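Local coordinates for protein adenosine deaminase 1 (Arthrobacter aurescens, PDB 3RYS) that probably catalyses the zinc-dependent hydrolytic deamination of adenine to hypoxanthine, releasing ammonium in purine salvage and nitrogen catabolism, at residues 36-41 with 72-77; 95-100 with 133-138; 149-154 with 183-188; 177-182 with 210-215; 244-249 with 263-268. All blocks are in the same frame, centred on the assembly; numbering follows the deposited sequence.

Contact 1: residues 36-41 with 72-77; sequences ERNGIE and VLQTEQ
Two helix ends meet at the surface: Arg37 and Ile40, at and just past the close of helix 28-37, pack on Val72 and Gln74, just before helix 76-92, and Gln77 in its first turn. The first helix stops in a Schellman motif. Gly39 takes positive phi, and its N donates to Glu36 O at 3.0 Å, one of two bonds back into the last turn. Past this glycine, Ile40 CB points to the other segment, with CD1 3.8 Å from Val72 CA and 4.1 Å from Gln74 CG. The second helix starts in a capping box: the side chain of the N-cap Thr75 caps a backbone N just beyond Gln77, and Asp78 OD2 accepts from Thr75 N, and also from Gln74 N. Arg37 spans the gap with CG anti to the backbone N (chi1 -161°) and the chain bent at chi3. It crosses Gln77 at about a right angle, its NH2 3.6 Å from Gln77 CG, and the guanidinium and amide planes are 62° apart. Arg37 NH2 forms salt bridges with Asp81 and Asp78, on the first turns of helix 76-92. Behind the contact, Val72 also packs on Ile31, Leu34 and Ala35 of helix 28-37.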
# COMPACT_ATOMS: atom_id res chain seq x y z
N GLU A 36 -8.37 23.60 8.06
CA GLU A 36 -9.28 24.55 8.67
C GLU A 36 -9.50 24.26 10.15
O GLU A 36 -9.43 25.17 10.98
CB GLU A 36 -10.62 24.54 7.93
CG GLU A 36 -11.55 25.66 8.35
CD GLU A 36 -12.58 25.97 7.29
OE1 GLU A 36 -12.41 25.53 6.14
OE2 GLU A 36 -13.57 26.67 7.61
N ARG A 37 -9.75 23.00 10.46
CA ARG A 37 -9.99 22.57 11.84
C ARG A 37 -8.77 22.83 12.73
O ARG A 37 -8.91 23.04 13.93
CB ARG A 37 -10.36 21.09 11.87
CG ARG A 37 -11.05 20.65 13.15
CD ARG A 37 -11.83 19.36 12.94
NE ARG A 37 -10.95 18.20 12.79
CZ ARG A 37 -11.37 16.97 12.51
NH1 ARG A 37 -12.66 16.73 12.35
NH2 ARG A 37 -10.49 15.98 12.40
N ASN A 38 -7.59 22.80 12.14
CA ASN A 38 -6.36 23.00 12.90
C ASN A 38 -5.85 24.43 12.78
O ASN A 38 -4.78 24.76 13.30
CB ASN A 38 -5.28 22.02 12.46
CG ASN A 38 -5.54 20.61 12.94
OD1 ASN A 38 -5.16 19.64 12.28
ND2 ASN A 38 -6.19 20.49 14.09
N GLY A 39 -6.62 25.27 12.09
CA GLY A 39 -6.22 26.64 11.85
C GLY A 39 -4.86 26.70 11.19
O GLY A 39 -4.00 27.49 11.58
N ILE A 40 -4.65 25.85 10.19
CA ILE A 40 -3.39 25.82 9.47
C ILE A 40 -3.51 26.56 8.14
O ILE A 40 -4.47 26.38 7.40
CB ILE A 40 -2.94 24.37 9.20
CG1 ILE A 40 -2.53 23.69 10.50
CG2 ILE A 40 -1.79 24.34 8.19
CD1 ILE A 40 -2.25 22.21 10.35
N GLU A 41 -2.53 27.41 7.87
CA GLU A 41 -2.42 28.08 6.58
C GLU A 41 -1.77 27.14 5.57
O GLU A 41 -0.66 26.65 5.78
CB GLU A 41 -1.58 29.36 6.72
CG GLU A 41 -1.33 30.09 5.41
CD GLU A 41 -2.59 30.73 4.85
OE1 GLU A 41 -3.54 30.96 5.64
OE2 GLU A 41 -2.63 31.00 3.63
N VAL A 72 -1.30 18.68 7.89
CA VAL A 72 -2.63 18.92 8.45
C VAL A 72 -3.01 17.87 9.50
O VAL A 72 -3.99 18.04 10.23
CB VAL A 72 -3.72 18.98 7.37
CG1 VAL A 72 -3.41 20.08 6.36
CG2 VAL A 72 -3.86 17.63 6.67
N LEU A 73 -2.24 16.80 9.58
CA LEU A 73 -2.50 15.73 10.54
C LEU A 73 -1.88 16.03 11.90
O LEU A 73 -0.73 15.68 12.15
CB LEU A 73 -1.94 14.41 10.01
CG LEU A 73 -2.52 13.88 8.71
CD1 LEU A 73 -1.77 12.62 8.26
CD2 LEU A 73 -4.01 13.61 8.87
N GLN A 74 -2.65 16.64 12.79
CA GLN A 74 -2.13 17.07 14.09
C GLN A 74 -2.66 16.24 15.26
O GLN A 74 -1.93 15.90 16.19
CB GLN A 74 -2.46 18.55 14.34
CG GLN A 74 -1.80 19.51 13.37
CD GLN A 74 -0.29 19.43 13.42
OE1 GLN A 74 0.37 19.34 12.38
NE2 GLN A 74 0.27 19.46 14.62
N THR A 75 -3.95 15.94 15.22
CA THR A 75 -4.62 15.33 16.35
C THR A 75 -5.04 13.90 16.07
O THR A 75 -5.11 13.47 14.91
CB THR A 75 -5.89 16.12 16.74
OG1 THR A 75 -6.92 15.89 15.76
CG2 THR A 75 -5.59 17.61 16.80
N GLU A 76 -5.32 13.17 17.14
CA GLU A 76 -5.80 11.81 17.05
C GLU A 76 -7.02 11.76 16.13
O GLU A 76 -7.15 10.86 15.30
CB GLU A 76 -6.14 11.30 18.45
CG GLU A 76 -5.91 9.82 18.65
CD GLU A 76 -5.66 9.46 20.11
OE1 GLU A 76 -4.69 9.99 20.69
OE2 GLU A 76 -6.43 8.64 20.66
N GLN A 77 -7.90 12.75 16.28
CA GLN A 77 -9.11 12.83 15.47
C GLN A 77 -8.76 12.91 13.99
O GLN A 77 -9.42 12.30 13.15
CB GLN A 77 -9.96 14.03 15.90
CG GLN A 77 -11.36 14.08 15.29
CD GLN A 77 -12.16 12.81 15.55
OE1 GLN A 77 -11.95 12.11 16.54
NE2 GLN A 77 -13.09 12.51 14.64

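Contact 2: residues 95-100 with 133-138; sequences VRHAEI and GVSTLL
His97 to Ile100 pair with Ser135 to Leu138 as adjacent parallel strands in the buried barrel sheet, between strands 15-17 and 167-171. The short axes approach to 4.7 Å at 10°, and four backbone bonds fix the register. Ser135 N donates to Arg96 O (3.2 Å), Ala98 N to Ser135 O (2.8 Å), Leu137 N to Ala98 O (3.1 Å) and Ile100 N to Leu137 O (2.8 Å). CA-H...O contacts lie between them, among them Thr136 CA to Ala98 O. The strands are joined through helices 104-108, 114-125 and 128-132 in a beta-alpha-beta crossover, the repeating step of the TIM barrel. On the outward face Ala98 CB meets Val134 CG1 at 3.9 Å, while Ile100, Thr136 and Leu138 all touch Leu125 of helix 114-125 and Ala98 packs on Tyr86 of helix 76-92. The other face carries His97, Glu99, Ser135 and Leu137. There the His97 ring has CG anti to the backbone N (chi1 -179°), and Leu137 CD2 lies at its edge, near the ring plane. Glu99 and Leu137 lie side by side and point the same way, with Glu99 CG 3.7 Å from Leu137 CB. The buried carboxylate of Glu99 is satisfied at both oxygens: OE1 forms a salt bridge with Arg220, and OE2 accepts from Phe319 N. At the start of the strands Arg96 NH1 comes 2.9 Å from Gly133 O, but at a poor angle for a hydrogen bond; Arg96 NE forms a salt bridge with Glu331 of helix 322-339.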
# COMPACT_ATOMS: atom_id res chain seq x y z
N VAL A 95 -13.14 -3.80 -1.40
CA VAL A 95 -12.10 -4.20 -0.45
C VAL A 95 -12.71 -4.90 0.77
O VAL A 95 -13.46 -4.30 1.54
CB VAL A 95 -11.24 -3.00 0.00
CG1 VAL A 95 -10.16 -3.45 0.97
CG2 VAL A 95 -10.62 -2.30 -1.19
N ARG A 96 -12.38 -6.18 0.93
CA ARG A 96 -12.94 -6.99 2.01
C ARG A 96 -11.96 -7.08 3.17
O ARG A 96 -12.35 -7.32 4.32
CB ARG A 96 -13.26 -8.39 1.48
CG ARG A 96 -14.36 -8.39 0.45
CD ARG A 96 -15.68 -8.04 1.11
NE ARG A 96 -16.08 -9.08 2.04
CZ ARG A 96 -16.71 -8.86 3.19
NH1 ARG A 96 -17.00 -7.62 3.55
NH2 ARG A 96 -17.03 -9.88 3.98
N HIS A 97 -10.69 -6.87 2.86
CA HIS A 97 -9.62 -6.92 3.83
C HIS A 97 -8.54 -5.93 3.41
O HIS A 97 -8.16 -5.88 2.23
CB HIS A 97 -9.04 -8.34 3.90
CG HIS A 97 -7.94 -8.50 4.90
ND1 HIS A 97 -6.60 -8.41 4.55
CD2 HIS A 97 -7.97 -8.76 6.23
CE1 HIS A 97 -5.86 -8.60 5.63
NE2 HIS A 97 -6.66 -8.81 6.66
N ALA A 98 -8.06 -5.15 4.36
CA ALA A 98 -7.09 -4.10 4.06
C ALA A 98 -5.92 -4.16 5.02
O ALA A 98 -6.09 -4.09 6.23
CB ALA A 98 -7.76 -2.74 4.12
N GLU A 99 -4.72 -4.31 4.47
CA GLU A 99 -3.51 -4.27 5.28
C GLU A 99 -2.79 -2.95 5.03
O GLU A 99 -2.20 -2.73 3.97
CB GLU A 99 -2.63 -5.49 5.04
CG GLU A 99 -3.25 -6.76 5.61
CD GLU A 99 -2.45 -8.02 5.34
OE1 GLU A 99 -1.22 -7.93 5.18
OE2 GLU A 99 -3.06 -9.11 5.31
N ILE A 100 -2.86 -2.07 6.02
CA ILE A 100 -2.60 -0.65 5.83
C ILE A 100 -1.25 -0.19 6.36
O ILE A 100 -0.90 -0.44 7.51
CB ILE A 100 -3.72 0.17 6.49
CG1 ILE A 100 -5.07 -0.22 5.89
CG2 ILE A 100 -3.46 1.66 6.33
CD1 ILE A 100 -6.25 0.10 6.78
N GLY A 133 -17.21 -3.38 7.37
CA GLY A 133 -17.10 -4.76 6.94
C GLY A 133 -15.74 -5.08 6.33
O GLY A 133 -15.64 -5.91 5.42
N VAL A 134 -14.70 -4.44 6.84
CA VAL A 134 -13.35 -4.65 6.34
C VAL A 134 -12.41 -5.12 7.44
O VAL A 134 -12.20 -4.41 8.43
CB VAL A 134 -12.78 -3.36 5.73
CG1 VAL A 134 -11.32 -3.56 5.34
CG2 VAL A 134 -13.60 -2.93 4.52
N SER A 135 -11.84 -6.32 7.28
CA SER A 135 -10.79 -6.80 8.16
C SER A 135 -9.55 -5.96 7.95
O SER A 135 -9.25 -5.57 6.82
CB SER A 135 -10.45 -8.26 7.85
OG SER A 135 -11.53 -9.11 8.16
N THR A 136 -8.81 -5.67 9.02
CA THR A 136 -7.66 -4.78 8.89
C THR A 136 -6.43 -5.19 9.69
O THR A 136 -6.54 -5.75 10.78
CB THR A 136 -8.02 -3.34 9.27
OG1 THR A 136 -8.46 -3.29 10.63
CG2 THR A 136 -9.12 -2.81 8.36
N LEU A 137 -5.26 -4.90 9.12
CA LEU A 137 -3.99 -5.03 9.83
C LEU A 137 -3.20 -3.73 9.70
O LEU A 137 -3.20 -3.10 8.64
CB LEU A 137 -3.17 -6.22 9.31
CG LEU A 137 -3.53 -7.62 9.81
CD1 LEU A 137 -3.78 -7.64 11.32
CD2 LEU A 137 -4.72 -8.18 9.07
N LEU A 138 -2.53 -3.33 10.77
CA LEU A 138 -1.74 -2.11 10.74
C LEU A 138 -0.26 -2.44 10.55
O LEU A 138 0.32 -3.22 11.31
CB LEU A 138 -1.94 -1.29 12.02
CG LEU A 138 -1.32 0.10 12.02
CD1 LEU A 138 -1.63 0.84 10.72
CD2 LEU A 138 -1.78 0.91 13.22

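Contact 3: residues 149-154 with 183-188; sequences DSALEV and ERLYQR
Arg188 N donates to Arg184 O at 2.8 Å, an i to i+4 bond that sets these two residues one turn apart on helix 183-191, with Leu152 of helix 148-160 facing the space between them. The isobutyl group of Leu152 does most of the touching. Its CG is anti to the carbonyl carbon (chi1 -81°), and the branches then divide: CD2 reaches the backbone at Leu185 CA and the aliphatic part of Arg188 at CG, both at 3.5 Å, while CD1 lies 3.9 Å from Arg184 CB. Deeper in, Leu185 returns the contact. Its CD2 approaches Ala151 CB at 4.0 Å and its CD1 lies 3.9 Å from Ala151 O. Polar groups frame this apolar centre. Glu148, at the start of the first helix, forms a salt bridge through OE1 with Arg184 NE and accepts from Leu185 N through OE2, tying the helix beginnings together; the ion pairs of Arg188 with Asp156 and Glu191 are long and weak. The segment axes approach to 9.3 Å at 17°, nearly parallel, as for consecutive outer helices of an alpha/beta barrel, here those that follow strands 135-143 and 167-171.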
# COMPACT_ATOMS: atom_id res chain seq x y z
N ASP A 149 19.23 3.61 12.54
CA ASP A 149 19.26 3.73 13.99
C ASP A 149 18.01 4.41 14.52
O ASP A 149 17.47 4.02 15.56
CB ASP A 149 20.53 4.45 14.46
CG ASP A 149 21.77 3.59 14.33
OD1 ASP A 149 21.66 2.35 14.44
OD2 ASP A 149 22.87 4.15 14.13
N SER A 150 17.53 5.43 13.80
CA SER A 150 16.31 6.11 14.20
C SER A 150 15.09 5.22 13.96
O SER A 150 14.12 5.29 14.71
CB SER A 150 16.15 7.43 13.45
OG SER A 150 16.21 7.23 12.05
N ALA A 151 15.16 4.38 12.93
CA ALA A 151 14.09 3.42 12.67
C ALA A 151 14.03 2.40 13.79
O ALA A 151 12.94 1.99 14.22
CB ALA A 151 14.30 2.74 11.33
N LEU A 152 15.20 1.99 14.28
CA LEU A 152 15.28 1.03 15.37
C LEU A 152 14.75 1.62 16.67
O LEU A 152 14.10 0.93 17.46
CB LEU A 152 16.71 0.53 15.56
CG LEU A 152 17.14 -0.58 14.59
CD1 LEU A 152 18.66 -0.69 14.49
CD2 LEU A 152 16.53 -1.91 15.01
N GLU A 153 15.01 2.91 16.89
CA GLU A 153 14.53 3.56 18.10
C GLU A 153 13.02 3.73 18.08
O GLU A 153 12.36 3.53 19.10
CB GLU A 153 15.22 4.91 18.31
CG GLU A 153 16.57 4.79 19.00
CD GLU A 153 17.19 6.14 19.31
OE1 GLU A 153 16.52 7.17 19.10
OE2 GLU A 153 18.35 6.16 19.77
N VAL A 154 12.46 4.08 16.92
CA VAL A 154 11.02 4.19 16.77
C VAL A 154 10.35 2.82 16.96
O VAL A 154 9.34 2.70 17.66
CB VAL A 154 10.62 4.78 15.40
CG1 VAL A 154 9.11 4.75 15.22
CG2 VAL A 154 11.16 6.20 15.26
N GLU A 183 18.92 -4.17 7.72
CA GLU A 183 19.02 -5.57 8.14
C GLU A 183 18.76 -5.74 9.63
O GLU A 183 17.99 -6.62 10.04
CB GLU A 183 20.40 -6.13 7.78
CG GLU A 183 20.59 -7.60 8.17
CD GLU A 183 21.96 -8.15 7.80
OE1 GLU A 183 22.85 -7.35 7.46
OE2 GLU A 183 22.14 -9.38 7.86
N ARG A 184 19.41 -4.91 10.45
CA ARG A 184 19.23 -4.94 11.90
C ARG A 184 17.76 -4.74 12.25
O ARG A 184 17.16 -5.55 12.97
CB ARG A 184 20.06 -3.84 12.57
CG ARG A 184 21.54 -4.17 12.80
CD ARG A 184 22.28 -4.50 11.51
NE ARG A 184 22.13 -3.46 10.49
CZ ARG A 184 22.86 -3.39 9.38
NH1 ARG A 184 23.80 -4.31 9.15
NH2 ARG A 184 22.66 -2.42 8.50
N LEU A 185 17.19 -3.66 11.73
CA LEU A 185 15.78 -3.34 11.92
C LEU A 185 14.87 -4.56 11.70
O LEU A 185 14.01 -4.85 12.53
CB LEU A 185 15.36 -2.21 10.97
CG LEU A 185 13.87 -1.89 10.89
CD1 LEU A 185 13.38 -1.33 12.21
CD2 LEU A 185 13.61 -0.91 9.76
N TYR A 186 15.07 -5.27 10.60
CA TYR A 186 14.24 -6.44 10.31
C TYR A 186 14.54 -7.65 11.19
O TYR A 186 13.65 -8.45 11.49
CB TYR A 186 14.29 -6.81 8.82
CG TYR A 186 13.34 -5.97 8.00
CD1 TYR A 186 12.18 -6.52 7.46
CD2 TYR A 186 13.59 -4.62 7.80
CE1 TYR A 186 11.30 -5.74 6.73
CE2 TYR A 186 12.72 -3.83 7.07
CZ TYR A 186 11.58 -4.40 6.53
OH TYR A 186 10.71 -3.62 5.81
N GLN A 187 15.80 -7.79 11.61
CA GLN A 187 16.14 -8.81 12.60
C GLN A 187 15.41 -8.50 13.90
O GLN A 187 14.90 -9.40 14.57
CB GLN A 187 17.65 -8.88 12.82
CG GLN A 187 18.37 -9.80 11.84
CD GLN A 187 19.88 -9.74 11.97
OE1 GLN A 187 20.47 -8.66 12.05
NE2 GLN A 187 20.52 -10.91 11.97
N ARG A 188 15.34 -7.22 14.25
CA ARG A 188 14.59 -6.78 15.42
C ARG A 188 13.12 -7.16 15.31
O ARG A 188 12.56 -7.78 16.22
CB ARG A 188 14.72 -5.26 15.60
CG ARG A 188 15.62 -4.84 16.75
CD ARG A 188 14.82 -4.66 18.04
NE ARG A 188 13.97 -5.82 18.29
CZ ARG A 188 13.24 -5.99 19.39
NH1 ARG A 188 12.50 -7.08 19.53
NH2 ARG A 188 13.27 -5.08 20.36

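Contact 4: residues 177-182 with 210-215; sequences NPPSKF and TEALDV
Glu211 of helix 206-214 takes the backbone N-H of Ser180 on its carboxylate. Ser180 N lies 2.9 Å from Glu211 OE1 with an N-H...O angle of 153°, and the donor approaches nearly on the line of the C-O bond. Beyond CG the glutamate is extended (CD anti, chi2 -164°), which carries the carboxylate past the Pro179 ring. The two side chains cross at about a right angle, with Glu211 CB 3.7 Å from Pro179 CG and OE1 3.4 Å from Pro179 CD. The same OE1 also lies 3.5 Å from Pro178 CB. At Ala212 the same ring is met again: Pro179 CB stands 3.7 Å from Ala212 N, and CG 4.2 Å from Ala212 CB. Tyr208, earlier in the helix, also touches both prolines. One turn on from Glu211, Val215 closes the patch; its CG1, anti to the backbone N, sits 4.0 Å from Ser180 CA. Val215 N is itself bonded to Glu211 O. Neither Pro178 nor Pro179 has an N-H, so Ser180 supplies the first backbone donor after Asn177, in the opening turn of the 3-10 segment 179-181. An N-H directed at the carboxylate would probably favour its charged form, and the bond to Ser180 N couples the turn before helix 183-191 to the neighbouring barrel helix.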
# COMPACT_ATOMS: atom_id res chain seq x y z
N ASN A 177 19.12 3.64 -1.54
CA ASN A 177 18.76 3.24 -0.18
C ASN A 177 18.38 1.76 -0.11
O ASN A 177 17.22 1.41 0.10
CB ASN A 177 17.61 4.10 0.34
CG ASN A 177 18.01 5.56 0.52
OD1 ASN A 177 18.95 5.87 1.26
ND2 ASN A 177 17.29 6.46 -0.14
N PRO A 178 19.38 0.87 -0.27
CA PRO A 178 19.18 -0.57 -0.40
C PRO A 178 18.53 -1.17 0.83
O PRO A 178 18.70 -0.64 1.94
CB PRO A 178 20.60 -1.13 -0.55
CG PRO A 178 21.47 0.05 -0.81
CD PRO A 178 20.81 1.22 -0.17
N PRO A 179 17.80 -2.28 0.65
CA PRO A 179 17.15 -3.00 1.75
C PRO A 179 18.15 -3.35 2.84
O PRO A 179 17.83 -3.25 4.02
CB PRO A 179 16.65 -4.27 1.06
CG PRO A 179 16.43 -3.87 -0.36
CD PRO A 179 17.53 -2.90 -0.66
N SER A 180 19.36 -3.75 2.44
CA SER A 180 20.42 -4.14 3.37
C SER A 180 20.65 -3.11 4.47
O SER A 180 21.08 -3.45 5.57
CB SER A 180 21.73 -4.37 2.61
OG SER A 180 22.27 -3.14 2.14
N LYS A 181 20.37 -1.85 4.16
CA LYS A 181 20.56 -0.76 5.11
C LYS A 181 19.78 -0.98 6.40
O LYS A 181 20.15 -0.46 7.46
CB LYS A 181 20.17 0.57 4.46
CG LYS A 181 20.42 1.79 5.32
CD LYS A 181 20.01 3.05 4.58
CE LYS A 181 19.83 4.21 5.53
NZ LYS A 181 19.37 5.43 4.81
N PHE A 182 18.71 -1.77 6.33
CA PHE A 182 17.85 -2.00 7.49
C PHE A 182 17.82 -3.45 7.96
O PHE A 182 16.84 -3.91 8.54
CB PHE A 182 16.42 -1.51 7.19
CG PHE A 182 16.35 -0.04 6.87
CD1 PHE A 182 16.60 0.41 5.58
CD2 PHE A 182 16.06 0.88 7.85
CE1 PHE A 182 16.55 1.75 5.28
CE2 PHE A 182 16.01 2.23 7.56
CZ PHE A 182 16.25 2.67 6.27
N THR A 210 16.11 -9.10 -4.34
CA THR A 210 16.86 -10.18 -3.75
C THR A 210 17.38 -9.78 -2.39
O THR A 210 17.44 -10.55 -1.51
CB THR A 210 18.00 -10.57 -4.71
OG1 THR A 210 17.45 -10.96 -5.94
CG2 THR A 210 18.78 -11.66 -4.21
N GLU A 211 17.75 -8.54 -2.24
CA GLU A 211 18.17 -8.04 -0.98
C GLU A 211 17.07 -8.07 0.06
O GLU A 211 17.26 -8.43 1.13
CB GLU A 211 18.71 -6.63 -1.15
CG GLU A 211 20.15 -6.56 -1.32
CD GLU A 211 20.68 -5.23 -1.12
OE1 GLU A 211 20.39 -4.59 -0.16
OE2 GLU A 211 21.47 -4.80 -1.89
N ALA A 212 15.90 -7.65 -0.29
CA ALA A 212 14.73 -7.63 0.57
C ALA A 212 14.31 -9.05 0.96
O ALA A 212 13.85 -9.28 2.07
CB ALA A 212 13.57 -6.90 -0.10
N LEU A 213 14.49 -9.99 0.04
CA LEU A 213 14.14 -11.38 0.31
C LEU A 213 15.16 -12.10 1.19
O LEU A 213 14.79 -12.83 2.11
CB LEU A 213 13.97 -12.15 -1.01
CG LEU A 213 12.71 -11.84 -1.82
CD1 LEU A 213 12.80 -12.48 -3.20
CD2 LEU A 213 11.47 -12.31 -1.09
N ASP A 214 16.44 -11.88 0.92
CA ASP A 214 17.51 -12.64 1.55
C ASP A 214 18.07 -11.98 2.81
O ASP A 214 18.28 -12.64 3.83
CB ASP A 214 18.62 -12.92 0.54
CG ASP A 214 18.19 -13.91 -0.53
OD1 ASP A 214 17.22 -14.66 -0.29
OD2 ASP A 214 18.83 -13.94 -1.61
N VAL A 215 18.32 -10.68 2.73
CA VAL A 215 18.86 -9.94 3.85
C VAL A 215 17.77 -9.56 4.85
O VAL A 215 17.97 -9.66 6.07
CB VAL A 215 19.60 -8.66 3.38
CG1 VAL A 215 20.26 -7.97 4.56
CG2 VAL A 215 20.62 -9.01 2.31

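Contact 5: residues 244-249 with 263-268; sequences LTVCPL and HPLPEM
Strand 244-246 and the first turn of helix 265-270 stay a side chain's length apart, with CA atoms 7.5 Å from each other at Val246 and Leu265 and 9.6 Å at Leu244 and Met268. Val246 fills the middle of the gap with both methyls. CG1, anti to the backbone N (chi1 -175°), meets His263 tip to tip, 3.4 Å from its CE1; CG2 turns to the helix, 3.9 Å from Leu265 CD1 and 4.2 Å from Met268 CE. The methionine is bent at chi3 (82°), which brings its terminal methyl round to the strand, and there CE packs 3.6 Å from Leu244 CD2, the two side chains crossing at about a right angle. The imidazole of His263 is fixed from both nitrogens. ND1 accepts from Leu265 N at 3.0 Å, the donor only 11° out of the ring plane, a capping bond at the start of the helix, and NE2 is hydrogen-bonded to the Asn251 side chain. Pro264 CD covers one face of the ring toward its rim, while Pro248 CA comes 3.8 Å from His263 NE2. Within the strand, Thr245 centres an inverse gamma turn, and its OG1 bonds to ND1 of the zinc ligand His19 and to Asp222, making it a second-shell residue of the metal site. Around this apolar core, Val275 of strand 275-277 touches Leu244, Val246, Leu265 and Met268, helix 289-300 packs on Leu265 through Leu296 and on Pro248 through Asn292, and Ile221 of strand 220-221 lies against Leu244.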
# COMPACT_ATOMS: atom_id res chain seq x y z
N LEU A 244 3.64 -10.43 -4.92
CA LEU A 244 4.06 -9.14 -5.44
C LEU A 244 2.89 -8.15 -5.46
O LEU A 244 1.92 -8.33 -6.20
CB LEU A 244 4.66 -9.28 -6.85
CG LEU A 244 6.19 -9.28 -6.97
CD1 LEU A 244 6.84 -10.31 -6.06
CD2 LEU A 244 6.63 -9.50 -8.41
N THR A 245 2.97 -7.11 -4.63
CA THR A 245 1.88 -6.15 -4.56
C THR A 245 2.00 -5.05 -5.62
O THR A 245 2.48 -3.94 -5.35
CB THR A 245 1.73 -5.58 -3.13
OG1 THR A 245 2.89 -4.85 -2.75
CG2 THR A 245 1.52 -6.72 -2.13
N VAL A 246 1.56 -5.36 -6.83
CA VAL A 246 1.62 -4.43 -7.95
C VAL A 246 0.62 -3.28 -7.82
O VAL A 246 -0.50 -3.46 -7.37
CB VAL A 246 1.37 -5.14 -9.30
CG1 VAL A 246 1.56 -4.17 -10.46
CG2 VAL A 246 2.28 -6.35 -9.44
N CYS A 247 1.05 -2.09 -8.23
CA CYS A 247 0.21 -0.90 -8.19
C CYS A 247 0.22 -0.21 -9.55
O CYS A 247 1.05 0.66 -9.80
CB CYS A 247 0.69 0.07 -7.11
SG CYS A 247 1.04 -0.72 -5.51
N PRO A 248 -0.70 -0.61 -10.44
CA PRO A 248 -0.74 -0.19 -11.85
C PRO A 248 -0.75 1.33 -12.06
O PRO A 248 0.15 1.86 -12.71
CB PRO A 248 -2.04 -0.82 -12.37
CG PRO A 248 -2.24 -2.02 -11.48
CD PRO A 248 -1.76 -1.59 -10.13
N LEU A 249 -1.76 2.01 -11.52
CA LEU A 249 -1.87 3.46 -11.67
C LEU A 249 -0.70 4.19 -11.02
O LEU A 249 -0.22 5.20 -11.54
CB LEU A 249 -3.18 3.96 -11.07
CG LEU A 249 -4.45 3.49 -11.77
CD1 LEU A 249 -5.67 4.18 -11.16
CD2 LEU A 249 -4.36 3.74 -13.27
N HIS A 263 2.08 -1.65 -19.18
CA HIS A 263 2.34 -2.26 -17.88
C HIS A 263 2.57 -3.77 -17.96
O HIS A 263 1.85 -4.48 -18.66
CB HIS A 263 1.24 -1.95 -16.89
CG HIS A 263 1.67 -2.04 -15.46
ND1 HIS A 263 1.84 -3.25 -14.81
CD2 HIS A 263 2.00 -1.08 -14.56
CE1 HIS A 263 2.24 -3.03 -13.58
NE2 HIS A 263 2.35 -1.72 -13.40
N PRO A 264 3.59 -4.27 -17.23
CA PRO A 264 4.00 -5.68 -17.22
C PRO A 264 3.01 -6.61 -16.54
O PRO A 264 3.16 -7.82 -16.66
CB PRO A 264 5.30 -5.67 -16.41
CG PRO A 264 5.72 -4.23 -16.33
CD PRO A 264 4.46 -3.44 -16.38
N LEU A 265 2.03 -6.06 -15.83
CA LEU A 265 1.11 -6.90 -15.05
C LEU A 265 0.57 -8.13 -15.80
O LEU A 265 0.62 -9.24 -15.27
CB LEU A 265 -0.05 -6.07 -14.48
CG LEU A 265 -0.93 -6.93 -13.58
CD1 LEU A 265 -0.14 -7.37 -12.37
CD2 LEU A 265 -2.19 -6.20 -13.17
N PRO A 266 0.05 -7.93 -17.02
CA PRO A 266 -0.48 -9.08 -17.76
C PRO A 266 0.57 -10.17 -17.93
O PRO A 266 0.29 -11.34 -17.68
CB PRO A 266 -0.84 -8.49 -19.13
CG PRO A 266 -1.02 -7.03 -18.89
CD PRO A 266 -0.09 -6.67 -17.77
N GLU A 267 1.77 -9.79 -18.36
CA GLU A 267 2.86 -10.73 -18.57
C GLU A 267 3.29 -11.40 -17.26
O GLU A 267 3.60 -12.59 -17.24
CB GLU A 267 4.06 -10.01 -19.22
CG GLU A 267 5.26 -10.92 -19.49
CD GLU A 267 6.43 -10.18 -20.14
OE1 GLU A 267 6.39 -8.94 -20.23
OE2 GLU A 267 7.40 -10.86 -20.55
N MET A 268 3.29 -10.62 -16.18
CA MET A 268 3.67 -11.12 -14.86
C MET A 268 2.70 -12.20 -14.40
O MET A 268 3.11 -13.22 -13.83
CB MET A 268 3.70 -9.98 -13.84
CG MET A 268 4.76 -8.92 -14.10
SD MET A 268 4.62 -7.48 -13.01
CE MET A 268 5.45 -8.06 -11.53

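Overall arrangement
The five contacts lie round one TIM barrel and differ in their distance from the zinc and adenine. Contacts 3 and 4 are neighbours, their centres 13 Å apart, and their segments alternate along the chain; they touch where Glu183 CG meets Val215 CG1 at 3.6 Å and Ala151 CB meets Phe182 CE2 at 4.2 Å. The side chains of Ile100 in contact 2 and Pro248 in contact 5 are each about 11 Å from both bound adenine and zinc, and that of Pro179 in contact 4 is about 12 Å from adenine. Contact 5 is about 7 Å from contact 4 at the nearest atoms. Contact 1 is peripheral, its centre about 36 Å from that of contact 5, although helix 76-92 runs from it toward contact 2.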